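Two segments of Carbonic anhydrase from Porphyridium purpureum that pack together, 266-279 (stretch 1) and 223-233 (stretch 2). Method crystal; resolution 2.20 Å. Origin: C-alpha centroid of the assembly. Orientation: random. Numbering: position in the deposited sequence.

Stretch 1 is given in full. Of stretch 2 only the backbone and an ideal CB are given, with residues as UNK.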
# COMPACT_ATOMS: atom_id res chain seq x y z
N GLU A 266 9.42 -24.83 5.41
CA GLU A 266 8.60 -25.50 6.41
C GLU A 266 7.19 -24.96 6.30
O GLU A 266 6.23 -25.69 6.47
CB GLU A 266 9.08 -25.22 7.84
CG GLU A 266 10.45 -25.75 8.23
CD GLU A 266 10.88 -25.31 9.65
OE1 GLU A 266 10.02 -24.89 10.47
OE2 GLU A 266 12.10 -25.39 9.96
N LEU A 267 7.05 -23.66 6.03
CA LEU A 267 5.73 -23.05 5.95
C LEU A 267 4.94 -23.63 4.80
O LEU A 267 3.74 -23.89 4.92
CB LEU A 267 5.83 -21.54 5.77
CG LEU A 267 4.86 -20.60 6.51
CD1 LEU A 267 4.64 -19.34 5.66
CD2 LEU A 267 3.53 -21.27 6.81
N ASP A 268 5.59 -23.79 3.66
CA ASP A 268 4.94 -24.35 2.48
C ASP A 268 4.31 -25.72 2.82
O ASP A 268 3.14 -25.96 2.56
CB ASP A 268 5.95 -24.51 1.32
CG ASP A 268 6.34 -23.18 0.67
OD1 ASP A 268 5.49 -22.27 0.55
OD2 ASP A 268 7.50 -23.03 0.26
N SER A 269 5.10 -26.58 3.44
CA SER A 269 4.62 -27.89 3.83
C SER A 269 3.46 -27.81 4.81
O SER A 269 2.44 -28.48 4.64
CB SER A 269 5.77 -28.69 4.41
OG SER A 269 6.72 -28.83 3.38
N THR A 270 3.60 -26.95 5.82
CA THR A 270 2.56 -26.75 6.82
C THR A 270 1.23 -26.35 6.18
O THR A 270 0.16 -26.91 6.51
CB THR A 270 2.98 -25.64 7.81
OG1 THR A 270 4.12 -26.07 8.56
CG2 THR A 270 1.86 -25.34 8.78
N MET A 271 1.30 -25.42 5.24
CA MET A 271 0.09 -24.96 4.55
C MET A 271 -0.53 -26.02 3.66
O MET A 271 -1.75 -26.14 3.61
CB MET A 271 0.35 -23.69 3.73
CG MET A 271 0.74 -22.47 4.59
SD MET A 271 -0.38 -22.13 5.96
CE MET A 271 -1.95 -21.96 5.08
N GLU A 272 0.31 -26.83 3.03
CA GLU A 272 -0.11 -27.94 2.17
C GLU A 272 -0.95 -28.88 3.02
O GLU A 272 -2.06 -29.26 2.65
CB GLU A 272 1.16 -28.64 1.67
CG GLU A 272 0.99 -29.75 0.67
CD GLU A 272 2.34 -30.22 0.12
OE1 GLU A 272 2.67 -29.85 -1.03
OE2 GLU A 272 3.09 -30.92 0.85
N LYS A 273 -0.47 -29.18 4.22
CA LYS A 273 -1.20 -30.03 5.17
C LYS A 273 -2.55 -29.43 5.57
O LYS A 273 -3.55 -30.14 5.56
CB LYS A 273 -0.40 -30.26 6.44
CG LYS A 273 -0.99 -31.33 7.33
CD LYS A 273 -0.27 -31.42 8.66
CE LYS A 273 -0.34 -32.83 9.24
NZ LYS A 273 -1.70 -33.47 9.21
N LEU A 274 -2.57 -28.15 5.93
CA LEU A 274 -3.81 -27.47 6.34
C LEU A 274 -4.80 -27.41 5.19
O LEU A 274 -5.99 -27.67 5.34
CB LEU A 274 -3.50 -26.06 6.85
CG LEU A 274 -2.65 -26.00 8.11
CD1 LEU A 274 -2.52 -24.55 8.54
CD2 LEU A 274 -3.32 -26.81 9.19
N THR A 275 -4.28 -27.17 4.00
CA THR A 275 -5.15 -27.12 2.83
C THR A 275 -5.81 -28.49 2.64
O THR A 275 -7.03 -28.58 2.43
CB THR A 275 -4.33 -26.76 1.59
OG1 THR A 275 -3.67 -25.51 1.82
CG2 THR A 275 -5.23 -26.61 0.40
N ALA A 276 -5.02 -29.55 2.76
CA ALA A 276 -5.53 -30.91 2.62
C ALA A 276 -6.65 -31.15 3.62
O ALA A 276 -7.70 -31.68 3.26
CB ALA A 276 -4.41 -31.91 2.85
N GLU A 277 -6.46 -30.67 4.84
CA GLU A 277 -7.48 -30.87 5.86
C GLU A 277 -8.73 -30.04 5.64
O GLU A 277 -9.85 -30.49 5.91
CB GLU A 277 -6.85 -30.66 7.23
CG GLU A 277 -5.79 -31.73 7.49
CD GLU A 277 -4.89 -31.45 8.69
OE1 GLU A 277 -4.07 -32.33 9.01
OE2 GLU A 277 -4.98 -30.37 9.30
N LEU A 278 -8.57 -28.87 5.04
CA LEU A 278 -9.75 -28.05 4.79
C LEU A 278 -10.55 -28.69 3.66
O LEU A 278 -11.73 -29.03 3.81
CB LEU A 278 -9.34 -26.65 4.36
CG LEU A 278 -10.37 -25.57 4.02
CD1 LEU A 278 -10.30 -25.19 2.58
CD2 LEU A 278 -11.76 -25.98 4.38
N VAL A 279 -9.87 -28.89 2.54
CA VAL A 279 -10.47 -29.42 1.33
C VAL A 279 -11.22 -30.73 1.44
O VAL A 279 -12.22 -30.91 0.77
CB VAL A 279 -9.44 -29.41 0.19
CG1 VAL A 279 -9.96 -30.16 -1.00
CG2 VAL A 279 -9.18 -27.97 -0.22
N UNK A 223 -12.61 -24.49 12.40
CA UNK A 223 -11.16 -24.43 12.31
C UNK A 223 -10.60 -24.52 10.90
O UNK A 223 -11.09 -25.30 10.10
CB UNK A 223 -10.56 -25.56 13.15
N UNK A 224 -9.64 -23.66 10.58
CA UNK A 224 -8.98 -23.70 9.27
C UNK A 224 -7.54 -24.14 9.44
O UNK A 224 -6.82 -24.26 8.45
CB UNK A 224 -9.04 -22.34 8.58
N UNK A 225 -7.11 -24.27 10.69
CA UNK A 225 -5.74 -24.69 10.95
C UNK A 225 -4.99 -23.67 11.78
O UNK A 225 -5.32 -22.49 11.76
CB UNK A 225 -5.00 -24.93 9.63
N UNK A 226 -4.01 -24.16 12.55
CA UNK A 226 -3.17 -23.35 13.41
C UNK A 226 -1.73 -23.64 13.05
O UNK A 226 -1.37 -24.79 12.81
CB UNK A 226 -3.44 -23.63 14.89
N UNK A 227 -0.90 -22.62 12.95
CA UNK A 227 0.50 -22.87 12.72
C UNK A 227 1.18 -22.25 13.93
O UNK A 227 0.81 -21.16 14.40
CB UNK A 227 1.00 -22.30 11.39
N UNK A 228 2.07 -23.03 14.54
CA UNK A 228 2.77 -22.63 15.76
C UNK A 228 4.10 -21.97 15.50
O UNK A 228 4.41 -20.96 16.11
CB UNK A 228 2.98 -23.85 16.66
N UNK A 229 4.88 -22.54 14.59
CA UNK A 229 6.17 -22.00 14.24
C UNK A 229 6.68 -22.74 13.00
O UNK A 229 6.98 -23.91 13.09
CB UNK A 229 7.15 -22.12 15.41
N UNK A 230 6.71 -22.09 11.85
CA UNK A 230 7.20 -22.72 10.62
C UNK A 230 8.03 -21.72 9.86
O UNK A 230 7.49 -20.71 9.42
CB UNK A 230 6.05 -23.23 9.75
N UNK A 231 9.32 -22.00 9.68
CA UNK A 231 10.20 -21.12 8.93
C UNK A 231 9.74 -21.09 7.49
O UNK A 231 9.32 -22.12 6.93
CB UNK A 231 11.66 -21.57 9.03
N UNK A 232 9.78 -19.91 6.90
CA UNK A 232 9.37 -19.75 5.53
C UNK A 232 10.62 -19.58 4.69
O UNK A 232 10.55 -19.31 3.51
CB UNK A 232 8.41 -18.57 5.37
N UNK A 233 11.77 -19.90 5.28
CA UNK A 233 13.05 -19.78 4.60
C UNK A 233 13.31 -20.75 3.45
O UNK A 233 13.05 -21.94 3.55
CB UNK A 233 14.16 -19.95 5.64

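Stretch 1 is a helix. Stretch 2 starts as a strand running nearly antiparallel to it, at 161°, and ends as a loop that packs along the first turn of the helix.

At position 223 nothing of stretch 1 lies within 5.5 Å of the ideal CB. Many side chains would fit. The residue is Asp 223, and its OD1 accepts a hydrogen bond from N of position 225 at 2.9 Å.

At position 224 CA-to-CB points sideways, and the ideal CB touches nothing. Leu 278 lies within reach of a longer chain, so a flexible apolar residue would suit. The residue is Leu 224. Its CD1 packs 3.6 Å from CG of Leu 278. Water 1 donates to O of Leu 224 (2.7 Å) and to O of Leu 274 (2.5 Å).

Position 225 is the most restrictive. Its phi/psi is 122/152, and at these angles a CB would be jammed against the carbonyl O of the residue before. The ideal CB would also lie 2.6 Å from CD2 of Leu 274, a clash. Both points call for glycine, and the residue is Gly 225. Its CA sits 3.7 Å from CD2 of Leu 274, so the leucine packs directly on the backbone.

At position 226 CB points away from the helix, so stretch 1 sets little limit. The residue is Val 226.

Position 227 points toward the helix. Its ideal CB is 4.1 Å from CG2 of Thr 270, with CD1 of Leu 274 and CD2 of Leu 267 a little farther off. This surface is apolar, and valine, isoleucine or alanine would suit. The residue is Val 227, whose CG1 lies 4.2 Å from CD1 of Leu 274.

Position 228 is out of reach of the helix and position 229 points away. Stretch 1 selects little at either. They are Val 228 and Asn 229.

Position 230 points toward the helix at close range. Its ideal CB is 3.8 Å from CA of Leu 267 and 3.6 Å from OG1 of Thr 270. A small residue is favoured, and a hydroxyl could use the threonine. The residue is Ser 230, and its OG donates to OG1 of Thr 270 at 2.9 Å.

The backbone makes two hydrogen bonds at position 231. N donates to OE1 of Glu 266 at 3.1 Å, and O accepts from N of Leu 267 at 2.9 Å. CB points sideways, 3.9 Å from CD of Glu 266, so a small or uncharged polar residue would suit better than an acid. The residue is Ser 231. Its OG accepts from N of position 233 at 2.9 Å.

At position 232 the ideal CB lies 3.9 Å from CD1 of Leu 267. An apolar or a polar chain could fit. The residue is Asp 232. Its OD1 is 4.5 Å from OD1 of Asp 268, two like charges, and water 3 donates to both.

At position 233 nothing of stretch 1 lies within 5.5 Å of the ideal CB, so many side chains would fit. It is Asp 233, whose O accepts from water 4; N of Glu 266 donates to the same water.

Stretch 2 223-233: DLGVVVNSSDD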
# COMPACT_ATOMS: atom_id res chain seq x y z
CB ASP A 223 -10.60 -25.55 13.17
CG ASP A 223 -9.17 -25.35 13.54
OD1 ASP A 223 -8.61 -24.30 13.17
OD2 ASP A 223 -8.59 -26.25 14.20
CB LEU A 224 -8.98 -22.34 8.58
CG LEU A 224 -10.11 -21.95 7.64
CD1 LEU A 224 -10.22 -22.94 6.51
CD2 LEU A 224 -11.38 -21.92 8.41
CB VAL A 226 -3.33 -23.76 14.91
CG1 VAL A 226 -2.53 -22.81 15.83
CG2 VAL A 226 -4.79 -23.78 15.31
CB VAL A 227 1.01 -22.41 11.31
CG1 VAL A 227 -0.07 -21.71 10.52
CG2 VAL A 227 2.30 -21.65 11.41
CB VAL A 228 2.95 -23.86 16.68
CG1 VAL A 228 3.60 -23.44 18.00
CG2 VAL A 228 1.59 -24.48 16.97
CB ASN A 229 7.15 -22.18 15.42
CG ASN A 229 8.50 -21.54 15.16
OD1 ASN A 229 9.03 -21.61 14.05
ND2 ASN A 229 9.06 -20.90 16.18
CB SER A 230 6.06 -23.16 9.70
OG SER A 230 5.17 -24.07 10.31
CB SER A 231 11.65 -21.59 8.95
OG SER A 231 12.42 -20.88 7.98
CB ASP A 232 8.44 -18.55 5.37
CG ASP A 232 7.77 -18.51 4.02
OD1 ASP A 232 7.55 -19.59 3.48
OD2 ASP A 232 7.48 -17.42 3.50
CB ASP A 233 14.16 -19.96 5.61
CG ASP A 233 15.53 -19.81 4.99
OD1 ASP A 233 15.84 -18.68 4.58
OD2 ASP A 233 16.27 -20.81 4.86
O HOH W 1 -6.90 -26.81 7.46
O HOH W 2 7.95 -26.65 11.44
O HOH W 3 5.41 -20.13 2.30
O HOH W 4 11.88 -23.44 5.51
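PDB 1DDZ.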